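Putative glycoside hydrolase (PDB 3GYC) probably hydrolyses glycosidic bonds in carbohydrate substrates, as a cellulase-like enzyme built on a TIM-barrel fold. Local coordinates at residues N160-P163 against P169-A172; Y59-A64 against D121-K126; E75-Q80 against D165-F170; I153-L158 against V302-W307. All coordinates share one frame; numbering follows the deposited sequence.

Contact 1: N160-P163 against P169-A172; sequences NEWP and PFFA
The six-membered ring of W162 leans on F171, its CZ2 standing 3.6 Å above one face of the phenyl ring and displaced toward the rim. The two planes are inclined at 49° and the ring centroids lie 4.6 Å apart, an oblique meeting that is neither a stack nor a T-shape; the closest pair is W162 CH2 with F171 CG, at 3.5 Å. At the edge of the indole, close to its plane, F170 CE1 comes within 4.1 Å of W162 CZ3. One indole face is covered by W162's own neighbour, P163, whose CB sits 3.5 Å above it toward the rim; the same CB also reaches F171 CD2, at 3.8 Å. The peptide bond between W162 and P163 is cis, an arrangement in which a proline ring commonly lies against the preceding aromatic ring. These loop residues follow strand 153-157, the fourth of the TIM barrel. N160 and E161 probably correspond to the Asn-Glu pair that ends the fourth strand in clan A glycoside hydrolases, whose glutamate is the acid/base. W162, with CG anti to its backbone N (chi1 -178°), extends its benzo end to helix 169-172, while NE1, the one polar atom of the indole, is bonded to S188 OG. Y210 meets the indole edge-to-face and W191 adds another ring, so a broad, flat residue suits this aromatic cluster. With an alanine in place of F171, W162 CZ2 and P163 CB would probably lose their phenyl partner and a gap would open between the loop and the helix.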
loop_
_atom_site.group_PDB
_atom_site.type_symbol
_atom_site.label_atom_id
_atom_site.label_comp_id
_atom_site.label_asym_id
_atom_site.label_seq_id
_atom_site.Cartn_x
_atom_site.Cartn_y
_atom_site.Cartn_z
ATOM N N ASN A 160 7.603 -0.330 0.003
ATOM C CA ASN A 160 6.552 -1.080 0.662
ATOM C C ASN A 160 7.074 -1.872 1.844
ATOM O O ASN A 160 8.025 -2.637 1.696
ATOM C CB ASN A 160 5.936 -2.080 -0.303
ATOM C CG ASN A 160 4.923 -2.993 0.368
ATOM O OD1 ASN A 160 3.794 -2.568 0.688
ATOM N ND2 ASN A 160 5.309 -4.264 0.573
ATOM N N GLU A 161 6.432 -1.717 3.006
ATOM C CA GLU A 161 6.737 -2.539 4.200
ATOM C C GLU A 161 8.202 -2.618 4.544
ATOM O O GLU A 161 8.788 -3.689 4.788
ATOM C CB GLU A 161 6.101 -3.919 4.068
ATOM C CG GLU A 161 4.589 -3.755 4.012
ATOM C CD GLU A 161 3.797 -5.020 3.766
ATOM O OE1 GLU A 161 4.379 -6.026 3.278
ATOM O OE2 GLU A 161 2.562 -4.963 4.037
ATOM N N TRP A 162 8.791 -1.432 4.578
ATOM C CA TRP A 162 10.178 -1.282 4.987
ATOM C C TRP A 162 10.384 -1.812 6.415
ATOM O O TRP A 162 9.574 -1.544 7.300
ATOM C CB TRP A 162 10.555 0.193 4.929
ATOM C CG TRP A 162 12.010 0.513 5.293
ATOM C CD1 TRP A 162 12.481 0.936 6.492
ATOM C CD2 TRP A 162 13.145 0.449 4.418
ATOM N NE1 TRP A 162 13.842 1.134 6.428
ATOM C CE2 TRP A 162 14.273 0.838 5.164
ATOM C CE3 TRP A 162 13.314 0.090 3.073
ATOM C CZ2 TRP A 162 15.548 0.891 4.613
ATOM C CZ3 TRP A 162 14.577 0.129 2.528
ATOM C CH2 TRP A 162 15.688 0.519 3.301
ATOM N N PRO A 163 11.495 -2.530 6.663
ATOM C CA PRO A 163 12.552 -2.884 5.728
ATOM C C PRO A 163 12.554 -4.375 5.394
ATOM O O PRO A 163 13.608 -4.983 5.363
ATOM C CB PRO A 163 13.810 -2.505 6.512
ATOM C CG PRO A 163 13.480 -2.891 7.896
ATOM C CD PRO A 163 11.976 -2.669 8.050
ATOM N N PRO A 169 15.878 -6.164 -0.424
ATOM C CA PRO A 169 17.055 -7.037 -0.261
ATOM C C PRO A 169 18.379 -6.268 -0.344
ATOM O O PRO A 169 19.424 -6.740 0.155
ATOM C CB PRO A 169 16.917 -8.007 -1.440
ATOM C CG PRO A 169 16.103 -7.317 -2.425
ATOM C CD PRO A 169 15.154 -6.463 -1.669
ATOM N N PHE A 170 18.346 -5.125 -1.020
ATOM C CA PHE A 170 19.494 -4.230 -1.123
ATOM C C PHE A 170 19.845 -3.617 0.234
ATOM O O PHE A 170 20.926 -3.114 0.420
ATOM C CB PHE A 170 19.231 -3.110 -2.147
ATOM C CG PHE A 170 17.868 -2.445 -2.018
ATOM C CD1 PHE A 170 17.668 -1.392 -1.147
ATOM C CD2 PHE A 170 16.807 -2.886 -2.787
ATOM C CE1 PHE A 170 16.446 -0.792 -1.031
ATOM C CE2 PHE A 170 15.586 -2.289 -2.689
ATOM C CZ PHE A 170 15.400 -1.229 -1.807
ATOM N N PHE A 171 18.904 -3.611 1.166
ATOM C CA PHE A 171 19.155 -3.087 2.496
ATOM C C PHE A 171 19.453 -4.258 3.417
ATOM O O PHE A 171 20.425 -4.233 4.157
ATOM C CB PHE A 171 17.938 -2.307 3.000
ATOM C CG PHE A 171 18.063 -1.852 4.405
ATOM C CD1 PHE A 171 18.754 -0.692 4.701
ATOM C CD2 PHE A 171 17.505 -2.583 5.442
ATOM C CE1 PHE A 171 18.900 -0.265 6.002
ATOM C CE2 PHE A 171 17.638 -2.165 6.752
ATOM C CZ PHE A 171 18.341 -1.005 7.034
ATOM N N ALA A 172 18.603 -5.279 3.355
ATOM C CA ALA A 172 18.721 -6.466 4.203
ATOM C C ALA A 172 20.063 -7.177 4.035
ATOM O O ALA A 172 20.598 -7.752 4.999
ATOM C CB ALA A 172 17.553 -7.414 3.920
#

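Contact 2: Y59-A64 against D121-K126; sequences YPHLIA and DEVCLK
H61 and L62 in the first turn of helix 60-65 meet V123 and C124 through apolar contacts. The tightest joins two methyl groups, L62 CD2 and V123 CG2, 3.5 Å apart, the side chains crossing at about a right angle. V123 CG2 has a second neighbour in H61 CD2, at 4.0 Å; the branched valine thus fills the angle between imidazole and leucine with a single methyl. C124 CB packs obliquely on the imidazole, 3.7 Å from H61 CD2. Sulfur takes a lesser share: C124 SG lies 5.5 Å from the centroid of the H61 ring, 43° off its normal, an oblique sulfur-aromatic approach.

The imidazole is also held within its own segment. L62 CG stands 3.8 Å above one face, toward the rim, and P60 CD meets the edge in plane. With CG lodged between the backbone N and the carbonyl carbon (chi1 63°), the H61 ring swings toward residues 121-126. Polar bonding fixes its far end: NE2 is bonded to the backbone O of R117, so a histidine suits the place, offering carbon (CD2) to V123 and C124 and a nitrogen to the carbonyl. V123 N is bonded to D119 OD1, and K126 NZ forms a salt bridge with E65 OE2.

P60, well suited to a first helical turn because it needs no amide proton, follows the N-cap residue Y59 and rests on C136, W137 and I140 of helix 130-146. L62 and V123 also both touch W71 of strand 71-73. The contact thereby joins the segments that follow the second and third barrel strands, 53-57 and 109-113.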
loop_
_atom_site.group_PDB
_atom_site.type_symbol
_atom_site.label_atom_id
_atom_site.label_comp_id
_atom_site.label_asym_id
_atom_site.label_seq_id
_atom_site.Cartn_x
_atom_site.Cartn_y
_atom_site.Cartn_z
ATOM N N TYR A 59 7.995 1.004 -10.198
ATOM C CA TYR A 59 9.170 0.262 -10.740
ATOM C C TYR A 59 10.334 1.233 -11.014
ATOM O O TYR A 59 10.909 1.240 -12.126
ATOM C CB TYR A 59 8.807 -0.435 -12.037
ATOM C CG TYR A 59 7.718 -1.491 -12.003
ATOM C CD1 TYR A 59 6.381 -1.151 -12.073
ATOM C CD2 TYR A 59 8.044 -2.856 -11.997
ATOM C CE1 TYR A 59 5.384 -2.137 -12.095
ATOM C CE2 TYR A 59 7.060 -3.842 -12.001
ATOM C CZ TYR A 59 5.732 -3.483 -12.071
ATOM O OH TYR A 59 4.748 -4.457 -12.100
ATOM N N PRO A 60 10.705 2.047 -10.013
ATOM C CA PRO A 60 11.754 3.093 -10.196
ATOM C C PRO A 60 13.101 2.522 -10.596
ATOM O O PRO A 60 13.829 3.105 -11.396
ATOM C CB PRO A 60 11.875 3.717 -8.806
ATOM C CG PRO A 60 11.427 2.643 -7.856
ATOM C CD PRO A 60 10.488 1.701 -8.607
ATOM N N HIS A 61 13.439 1.389 -10.009
ATOM C CA HIS A 61 14.665 0.672 -10.333
ATOM C C HIS A 61 14.783 0.293 -11.819
ATOM O O HIS A 61 15.874 0.396 -12.412
ATOM C CB HIS A 61 14.835 -0.545 -9.398
ATOM C CG HIS A 61 13.767 -1.581 -9.511
ATOM N ND1 HIS A 61 12.427 -1.315 -9.277
ATOM C CD2 HIS A 61 13.850 -2.913 -9.740
ATOM C CE1 HIS A 61 11.742 -2.433 -9.416
ATOM N NE2 HIS A 61 12.576 -3.417 -9.687
ATOM N N LEU A 62 13.686 -0.120 -12.424
ATOM C CA LEU A 62 13.650 -0.474 -13.826
ATOM C C LEU A 62 13.680 0.785 -14.690
ATOM O O LEU A 62 14.428 0.852 -15.682
ATOM C CB LEU A 62 12.428 -1.342 -14.141
ATOM C CG LEU A 62 12.322 -2.674 -13.378
ATOM C CD1 LEU A 62 11.171 -3.515 -13.924
ATOM C CD2 LEU A 62 13.668 -3.455 -13.396
ATOM N N ILE A 63 12.897 1.806 -14.315
ATOM C CA ILE A 63 12.882 3.037 -15.090
ATOM C C ILE A 63 14.265 3.705 -15.075
ATOM O O ILE A 63 14.680 4.235 -16.102
ATOM C CB ILE A 63 11.811 4.043 -14.605
ATOM C CG1 ILE A 63 10.415 3.530 -14.978
ATOM C CG2 ILE A 63 12.101 5.441 -15.202
ATOM C CD1 ILE A 63 9.252 4.396 -14.536
ATOM N N ALA A 64 14.991 3.622 -13.954
ATOM C CA ALA A 64 16.292 4.259 -13.835
ATOM C C ALA A 64 17.358 3.513 -14.621
ATOM O O ALA A 64 18.353 4.117 -15.047
ATOM C CB ALA A 64 16.702 4.436 -12.358
ATOM N N ASP A 121 17.832 -10.056 -14.033
ATOM C CA ASP A 121 19.149 -9.524 -13.687
ATOM C C ASP A 121 19.182 -8.848 -12.315
ATOM O O ASP A 121 20.193 -8.269 -11.930
ATOM C CB ASP A 121 19.582 -8.555 -14.761
ATOM C CG ASP A 121 19.658 -9.212 -16.109
ATOM O OD1 ASP A 121 20.247 -10.301 -16.216
ATOM O OD2 ASP A 121 19.145 -8.627 -17.077
ATOM N N GLU A 122 18.078 -8.914 -11.594
ATOM C CA GLU A 122 17.961 -8.400 -10.247
ATOM C C GLU A 122 18.608 -7.024 -10.098
ATOM O O GLU A 122 19.448 -6.819 -9.221
ATOM C CB GLU A 122 18.577 -9.412 -9.265
ATOM C CG GLU A 122 17.872 -10.758 -9.323
ATOM C CD GLU A 122 18.223 -11.692 -8.182
ATOM O OE1 GLU A 122 19.301 -11.540 -7.557
ATOM O OE2 GLU A 122 17.406 -12.621 -7.930
ATOM N N VAL A 123 18.164 -6.072 -10.917
ATOM C CA VAL A 123 18.794 -4.745 -10.906
ATOM C C VAL A 123 18.621 -3.947 -9.589
ATOM O O VAL A 123 19.473 -3.107 -9.247
ATOM C CB VAL A 123 18.442 -3.888 -12.163
ATOM C CG1 VAL A 123 18.871 -4.620 -13.437
ATOM C CG2 VAL A 123 16.997 -3.469 -12.190
ATOM N N CYS A 124 17.609 -4.280 -8.803
ATOM C CA CYS A 124 17.398 -3.550 -7.556
ATOM C C CYS A 124 18.491 -3.751 -6.522
ATOM O O CYS A 124 18.636 -2.918 -5.651
ATOM C CB CYS A 124 16.057 -3.895 -6.910
ATOM S SG CYS A 124 15.980 -5.610 -6.391
ATOM N N LEU A 125 19.255 -4.841 -6.618
ATOM C CA LEU A 125 20.316 -5.126 -5.652
ATOM C C LEU A 125 21.448 -4.073 -5.703
ATOM O O LEU A 125 22.221 -3.947 -4.764
ATOM C CB LEU A 125 20.876 -6.547 -5.855
ATOM C CG LEU A 125 19.856 -7.688 -5.709
ATOM C CD1 LEU A 125 20.472 -9.023 -6.063
ATOM C CD2 LEU A 125 19.215 -7.715 -4.309
ATOM N N LYS A 126 21.513 -3.300 -6.786
ATOM C CA LYS A 126 22.519 -2.249 -6.945
ATOM C C LYS A 126 22.252 -1.028 -6.057
ATOM O O LYS A 126 23.150 -0.249 -5.776
ATOM C CB LYS A 126 22.518 -1.747 -8.376
ATOM C CG LYS A 126 22.751 -2.788 -9.404
ATOM C CD LYS A 126 22.933 -2.122 -10.721
ATOM C CE LYS A 126 22.887 -3.104 -11.841
ATOM N NZ LYS A 126 23.251 -2.383 -13.072
#

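Contact 3: E75-Q80 against D165-F170; sequences EVWNQQ and DSWAPF
W167 reaches across to V76 and W77 with the far end of its indole, bringing together two of the long loops that rise from a TIM barrel: the one between strands 71-73 and 88-90, and the one that leads from the fourth barrel strand to helix 169-172. Just before W167, S166 lays its CB 3.6 Å above the centre of the indole, a small residue that can cover an aromatic face, while its OG makes a weak hydrogen bond to R255 NH2. W167 itself carries the contact. Its CG is anti to the carbonyl carbon and beside the backbone N (chi1 -36°), and the indole projects so that CH2 meets W77 CZ3 at 4.1 Å. W77 approaches at the edge of the W167 ring, near its plane, whereas W167 comes obliquely to W77, the two side chains crossing at about a right angle. W77 is clasped within its own loop: V76 CB lies 3.8 Å above one face and Q80 CB 3.7 Å above the opposite one, and NE1 is bonded to the backbone O of W82. Such clasping probably limits the tilt of W77's ring. W167 also packs against N160 and meets W115 edge-to-face. A bound 1,2-ethanediol lies about 3 Å from its side chain; it probably comes from the crystallisation liquor, but such molecules often mark pockets, so W167 may line the sugar cleft. The remaining touch is made by the neighbouring corner of the same indole, where W167 CZ3 meets the methyl V76 CG1 obliquely at 4.2 Å.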
loop_
_atom_site.group_PDB
_atom_site.type_symbol
_atom_site.label_atom_id
_atom_site.label_comp_id
_atom_site.label_asym_id
_atom_site.label_seq_id
_atom_site.Cartn_x
_atom_site.Cartn_y
_atom_site.Cartn_z
ATOM N N GLU A 75 8.403 -14.471 -10.724
ATOM C CA GLU A 75 7.233 -14.311 -9.848
ATOM C C GLU A 75 7.610 -14.284 -8.361
ATOM O O GLU A 75 8.622 -14.867 -7.935
ATOM C CB GLU A 75 6.149 -15.401 -10.134
ATOM C CG GLU A 75 6.471 -16.842 -9.674
ATOM C CD GLU A 75 7.417 -17.634 -10.586
ATOM O OE1 GLU A 75 7.945 -17.090 -11.603
ATOM O OE2 GLU A 75 7.616 -18.840 -10.296
ATOM N N VAL A 76 6.815 -13.551 -7.595
ATOM C CA VAL A 76 6.962 -13.505 -6.146
ATOM C C VAL A 76 6.277 -14.733 -5.528
ATOM O O VAL A 76 6.759 -15.318 -4.549
ATOM C CB VAL A 76 6.306 -12.245 -5.539
ATOM C CG1 VAL A 76 6.801 -12.068 -4.105
ATOM C CG2 VAL A 76 6.625 -10.993 -6.366
ATOM N N TRP A 77 5.176 -15.153 -6.145
ATOM C CA TRP A 77 4.343 -16.264 -5.636
ATOM C C TRP A 77 3.464 -16.808 -6.745
ATOM O O TRP A 77 3.289 -16.180 -7.791
ATOM C CB TRP A 77 3.382 -15.752 -4.540
ATOM C CG TRP A 77 2.790 -14.408 -4.844
ATOM C CD1 TRP A 77 2.038 -14.045 -5.925
ATOM C CD2 TRP A 77 2.902 -13.234 -4.030
ATOM N NE1 TRP A 77 1.692 -12.719 -5.837
ATOM C CE2 TRP A 77 2.236 -12.187 -4.703
ATOM C CE3 TRP A 77 3.534 -12.959 -2.824
ATOM C CZ2 TRP A 77 2.162 -10.881 -4.181
ATOM C CZ3 TRP A 77 3.458 -11.675 -2.312
ATOM C CH2 TRP A 77 2.777 -10.653 -2.989
ATOM N N ASN A 78 2.906 -17.977 -6.521
ATOM C CA ASN A 78 1.901 -18.475 -7.421
ATOM C C ASN A 78 0.590 -18.708 -6.649
ATOM O O ASN A 78 -0.403 -19.129 -7.211
ATOM C CB ASN A 78 2.392 -19.702 -8.200
ATOM C CG ASN A 78 2.625 -20.916 -7.330
ATOM O OD1 ASN A 78 2.152 -21.022 -6.206
ATOM N ND2 ASN A 78 3.331 -21.869 -7.885
ATOM N N GLN A 79 0.598 -18.422 -5.355
ATOM C CA GLN A 79 -0.587 -18.639 -4.522
ATOM C C GLN A 79 -1.512 -17.429 -4.397
ATOM O O GLN A 79 -2.659 -17.582 -3.983
ATOM C CB GLN A 79 -0.120 -19.073 -3.130
ATOM C CG GLN A 79 0.545 -20.379 -3.190
ATOM C CD GLN A 79 -0.442 -21.445 -3.581
ATOM O OE1 GLN A 79 -1.471 -21.590 -2.930
ATOM N NE2 GLN A 79 -0.109 -22.229 -4.584
ATOM N N GLN A 80 -1.034 -16.242 -4.765
ATOM C CA GLN A 80 -1.867 -15.015 -4.669
ATOM C C GLN A 80 -2.221 -14.441 -6.020
ATOM O O GLN A 80 -1.524 -14.711 -7.016
ATOM C CB GLN A 80 -1.160 -13.942 -3.848
ATOM C CG GLN A 80 -0.594 -14.399 -2.569
ATOM C CD GLN A 80 -1.631 -15.017 -1.633
ATOM O OE1 GLN A 80 -2.800 -14.680 -1.698
ATOM N NE2 GLN A 80 -1.195 -15.939 -0.788
ATOM N N ASP A 165 12.961 -7.938 3.904
ATOM C CA ASP A 165 13.890 -8.396 2.855
ATOM C C ASP A 165 13.243 -8.846 1.531
ATOM O O ASP A 165 13.928 -8.916 0.518
ATOM C CB ASP A 165 14.889 -9.440 3.373
ATOM C CG ASP A 165 14.231 -10.669 3.962
ATOM O OD1 ASP A 165 13.014 -10.870 3.777
ATOM O OD2 ASP A 165 14.963 -11.452 4.625
ATOM N N SER A 166 11.952 -9.163 1.529
ATOM C CA SER A 166 11.267 -9.493 0.277
ATOM C C SER A 166 11.259 -8.297 -0.652
ATOM O O SER A 166 11.309 -8.457 -1.868
ATOM C CB SER A 166 9.793 -9.856 0.503
ATOM O OG SER A 166 9.665 -10.998 1.319
ATOM N N TRP A 167 11.159 -7.102 -0.080
ATOM C CA TRP A 167 11.040 -5.890 -0.899
ATOM C C TRP A 167 12.336 -5.079 -0.934
ATOM O O TRP A 167 12.634 -4.439 -1.947
ATOM C CB TRP A 167 9.870 -5.020 -0.397
ATOM C CG TRP A 167 8.728 -5.861 0.076
ATOM C CD1 TRP A 167 8.257 -5.931 1.332
ATOM C CD2 TRP A 167 7.987 -6.828 -0.690
ATOM N NE1 TRP A 167 7.241 -6.844 1.412
ATOM C CE2 TRP A 167 7.065 -7.425 0.185
ATOM C CE3 TRP A 167 8.003 -7.232 -2.038
ATOM C CZ2 TRP A 167 6.168 -8.406 -0.233
ATOM C CZ3 TRP A 167 7.112 -8.220 -2.447
ATOM C CH2 TRP A 167 6.204 -8.781 -1.547
ATOM N N ALA A 168 13.109 -5.124 0.154
ATOM C CA ALA A 168 14.360 -4.350 0.264
ATOM C C ALA A 168 15.562 -5.274 0.537
ATOM O O ALA A 168 16.195 -5.198 1.607
ATOM C CB ALA A 168 14.228 -3.293 1.350
ATOM N N PRO A 169 15.878 -6.164 -0.424
ATOM C CA PRO A 169 17.055 -7.037 -0.261
ATOM C C PRO A 169 18.379 -6.268 -0.344
ATOM O O PRO A 169 19.424 -6.740 0.155
ATOM C CB PRO A 169 16.917 -8.007 -1.440
ATOM C CG PRO A 169 16.103 -7.317 -2.425
ATOM C CD PRO A 169 15.154 -6.463 -1.669
ATOM N N PHE A 170 18.346 -5.125 -1.020
ATOM C CA PHE A 170 19.494 -4.230 -1.123
ATOM C C PHE A 170 19.845 -3.617 0.234
ATOM O O PHE A 170 20.926 -3.114 0.420
ATOM C CB PHE A 170 19.231 -3.110 -2.147
ATOM C CG PHE A 170 17.868 -2.445 -2.018
ATOM C CD1 PHE A 170 17.668 -1.392 -1.147
ATOM C CD2 PHE A 170 16.807 -2.886 -2.787
ATOM C CE1 PHE A 170 16.446 -0.792 -1.031
ATOM C CE2 PHE A 170 15.586 -2.289 -2.689
ATOM C CZ PHE A 170 15.400 -1.229 -1.807
#

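Contact 4: I153-L158 against V302-W307; sequences ILYVDL and VTTECW
Y155 meets V302 and T304 by van der Waals packing alone, the end of its ring lying against their methyl groups. Y155 OH lies 4.1 Å from T304 CG2 and 4.3 Å from V302 CG1, and the ring carbon Y155 CE2 is 4.4 Å from the same valine methyl, which approaches the ring obliquely. These are loose, buried contacts, 91 Å² in all. The strands stay well apart, with the CA atoms of Y155 and V302 separated by 10.2 Å, and a residue as long as tyrosine is what bridges the gap. Its CG lies between the backbone N and the carbonyl carbon (chi1 67°), which sends the ring inward, and D157 CB borders the ring edge in plane.

Both strands belong to the closed, eight-stranded parallel sheet of the TIM barrel. Strand 153-157 is its fourth and strand 301-303 its seventh, so the contact runs through the barrel interior, where L209 and L230 add further apolar cover to Y155 and V302. In clan A glycoside hydrolases the nucleophile glutamate follows the seventh strand, and E305 fits that position, though the role is inferred.

Several polar side chains nearby have partners outside the contact. T304 suits its place by having two faces: while CG2 meets the tyrosine, OG1 is bonded to E232 OE2. E305 OE2 forms a salt bridge with R55 NH1, the guanidinium group whose NH2 is bonded to N160 OD1.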
loop_
_atom_site.group_PDB
_atom_site.type_symbol
_atom_site.label_atom_id
_atom_site.label_comp_id
_atom_site.label_asym_id
_atom_site.label_seq_id
_atom_site.Cartn_x
_atom_site.Cartn_y
_atom_site.Cartn_z
ATOM N N ILE A 153 0.552 12.965 -8.636
ATOM C CA ILE A 153 1.166 12.172 -7.619
ATOM C C ILE A 153 0.827 12.773 -6.252
ATOM O O ILE A 153 1.011 13.969 -6.012
ATOM C CB ILE A 153 2.703 12.079 -7.813
ATOM C CG1 ILE A 153 3.025 11.469 -9.192
ATOM C CG2 ILE A 153 3.331 11.320 -6.639
ATOM C CD1 ILE A 153 2.313 10.159 -9.554
ATOM N N LEU A 154 0.339 11.905 -5.381
ATOM C CA LEU A 154 -0.138 12.286 -4.058
ATOM C C LEU A 154 0.985 12.238 -3.022
ATOM O O LEU A 154 1.132 13.119 -2.188
ATOM C CB LEU A 154 -1.239 11.301 -3.688
ATOM C CG LEU A 154 -2.070 11.536 -2.477
ATOM C CD1 LEU A 154 -2.820 12.877 -2.636
ATOM C CD2 LEU A 154 -3.004 10.287 -2.343
ATOM N N TYR A 155 1.774 11.186 -3.097
ATOM C CA TYR A 155 2.882 10.977 -2.194
ATOM C C TYR A 155 3.839 9.990 -2.813
ATOM O O TYR A 155 3.493 9.296 -3.759
ATOM C CB TYR A 155 2.415 10.459 -0.817
ATOM C CG TYR A 155 1.803 9.068 -0.773
ATOM C CD1 TYR A 155 2.614 7.953 -0.727
ATOM C CD2 TYR A 155 0.423 8.865 -0.753
ATOM C CE1 TYR A 155 2.080 6.659 -0.665
ATOM C CE2 TYR A 155 -0.122 7.562 -0.729
ATOM C CZ TYR A 155 0.716 6.478 -0.657
ATOM O OH TYR A 155 0.270 5.196 -0.583
ATOM N N VAL A 156 5.051 9.918 -2.250
ATOM C CA VAL A 156 6.049 8.983 -2.719
ATOM C C VAL A 156 6.551 8.225 -1.528
ATOM O O VAL A 156 7.118 8.819 -0.598
ATOM C CB VAL A 156 7.238 9.686 -3.437
ATOM C CG1 VAL A 156 8.358 8.657 -3.821
ATOM C CG2 VAL A 156 6.719 10.464 -4.634
ATOM N N ASP A 157 6.405 6.912 -1.606
ATOM C CA ASP A 157 6.846 5.943 -0.585
ATOM C C ASP A 157 8.035 5.195 -1.164
ATOM O O ASP A 157 7.902 4.517 -2.188
ATOM C CB ASP A 157 5.672 5.005 -0.252
ATOM C CG ASP A 157 6.087 3.725 0.493
ATOM O OD1 ASP A 157 7.204 3.648 1.090
ATOM O OD2 ASP A 157 5.261 2.773 0.453
ATOM N N LEU A 158 9.175 5.262 -0.496
ATOM C CA LEU A 158 10.396 4.654 -1.043
ATOM C C LEU A 158 10.464 3.161 -0.966
ATOM O O LEU A 158 11.319 2.569 -1.618
ATOM C CB LEU A 158 11.682 5.292 -0.458
ATOM C CG LEU A 158 12.088 6.604 -1.146
ATOM C CD1 LEU A 158 11.047 7.665 -0.955
ATOM C CD2 LEU A 158 13.451 7.119 -0.632
ATOM N N VAL A 302 -2.290 7.184 6.109
ATOM C CA VAL A 302 -2.859 6.522 4.953
ATOM C C VAL A 302 -2.766 5.014 5.232
ATOM O O VAL A 302 -1.783 4.550 5.780
ATOM C CB VAL A 302 -2.120 6.855 3.585
ATOM C CG1 VAL A 302 -2.689 5.974 2.438
ATOM C CG2 VAL A 302 -2.228 8.342 3.222
ATOM N N THR A 303 -3.785 4.246 4.867
ATOM C CA THR A 303 -3.740 2.791 4.970
ATOM C C THR A 303 -4.269 2.245 3.649
ATOM O O THR A 303 -5.380 2.592 3.240
ATOM C CB THR A 303 -4.530 2.224 6.211
ATOM O OG1 THR A 303 -3.859 2.574 7.436
ATOM C CG2 THR A 303 -4.643 0.670 6.141
ATOM N N THR A 304 -3.455 1.433 2.941
ATOM C CA THR A 304 -3.859 0.826 1.673
ATOM C C THR A 304 -3.891 -0.700 1.751
ATOM O O THR A 304 -4.354 -1.353 0.822
ATOM C CB THR A 304 -2.918 1.246 0.504
ATOM O OG1 THR A 304 -1.599 0.736 0.738
ATOM C CG2 THR A 304 -2.895 2.791 0.346
ATOM N N GLU A 305 -3.442 -1.273 2.878
ATOM C CA GLU A 305 -3.436 -2.704 3.076
ATOM C C GLU A 305 -4.112 -2.977 4.431
ATOM O O GLU A 305 -3.607 -2.613 5.470
ATOM C CB GLU A 305 -2.007 -3.234 2.991
ATOM C CG GLU A 305 -1.293 -2.897 1.647
ATOM C CD GLU A 305 -0.122 -3.866 1.353
ATOM O OE1 GLU A 305 -0.306 -5.080 1.560
ATOM O OE2 GLU A 305 0.961 -3.441 0.877
ATOM N N CYS A 306 -5.281 -3.603 4.355
ATOM C CA CYS A 306 -6.206 -3.690 5.450
ATOM C C CYS A 306 -7.419 -4.469 4.941
ATOM O O CYS A 306 -7.446 -4.824 3.746
ATOM C CB CYS A 306 -6.627 -2.254 5.762
ATOM S SG CYS A 306 -7.136 -1.403 4.192
ATOM N N TRP A 307 -8.404 -4.796 5.794
ATOM C CA TRP A 307 -8.396 -4.594 7.241
ATOM C C TRP A 307 -8.583 -5.924 7.967
ATOM O O TRP A 307 -8.462 -5.970 9.191
ATOM C CB TRP A 307 -9.562 -3.690 7.727
ATOM C CG TRP A 307 -9.554 -2.253 7.240
ATOM C CD1 TRP A 307 -10.256 -1.760 6.209
ATOM C CD2 TRP A 307 -8.828 -1.156 7.797
ATOM N NE1 TRP A 307 -9.991 -0.429 6.041
ATOM C CE2 TRP A 307 -9.130 -0.029 7.019
ATOM C CE3 TRP A 307 -7.945 -1.020 8.871
ATOM C CZ2 TRP A 307 -8.579 1.210 7.262
ATOM C CZ3 TRP A 307 -7.401 0.209 9.119
ATOM C CH2 TRP A 307 -7.718 1.310 8.311
#

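How the contacts relate
Contact 4 is the most central, inside the barrel, and meets through one tyrosine and two methyl-bearing residues. Contacts 1 and 2 are buried too but lie farther out, among the segments that follow the strands; contact 3 is only partly buried. Aromatic rings dominate contacts 1 and 3, whereas contact 2 rests on methyls and an imidazole. Contacts 1 and 3 overlap at P169-F170, the start of helix 169-172, though F170 meets its partner segment only in contact 1; F170 CD2 also lies 3.4 Å from C124 O of contact 2. Contacts 1 and 4 come together where E161 OE2 stands 3.8 Å from E305 OE1, consistent with a carboxylate pair at the mouth of the barrel.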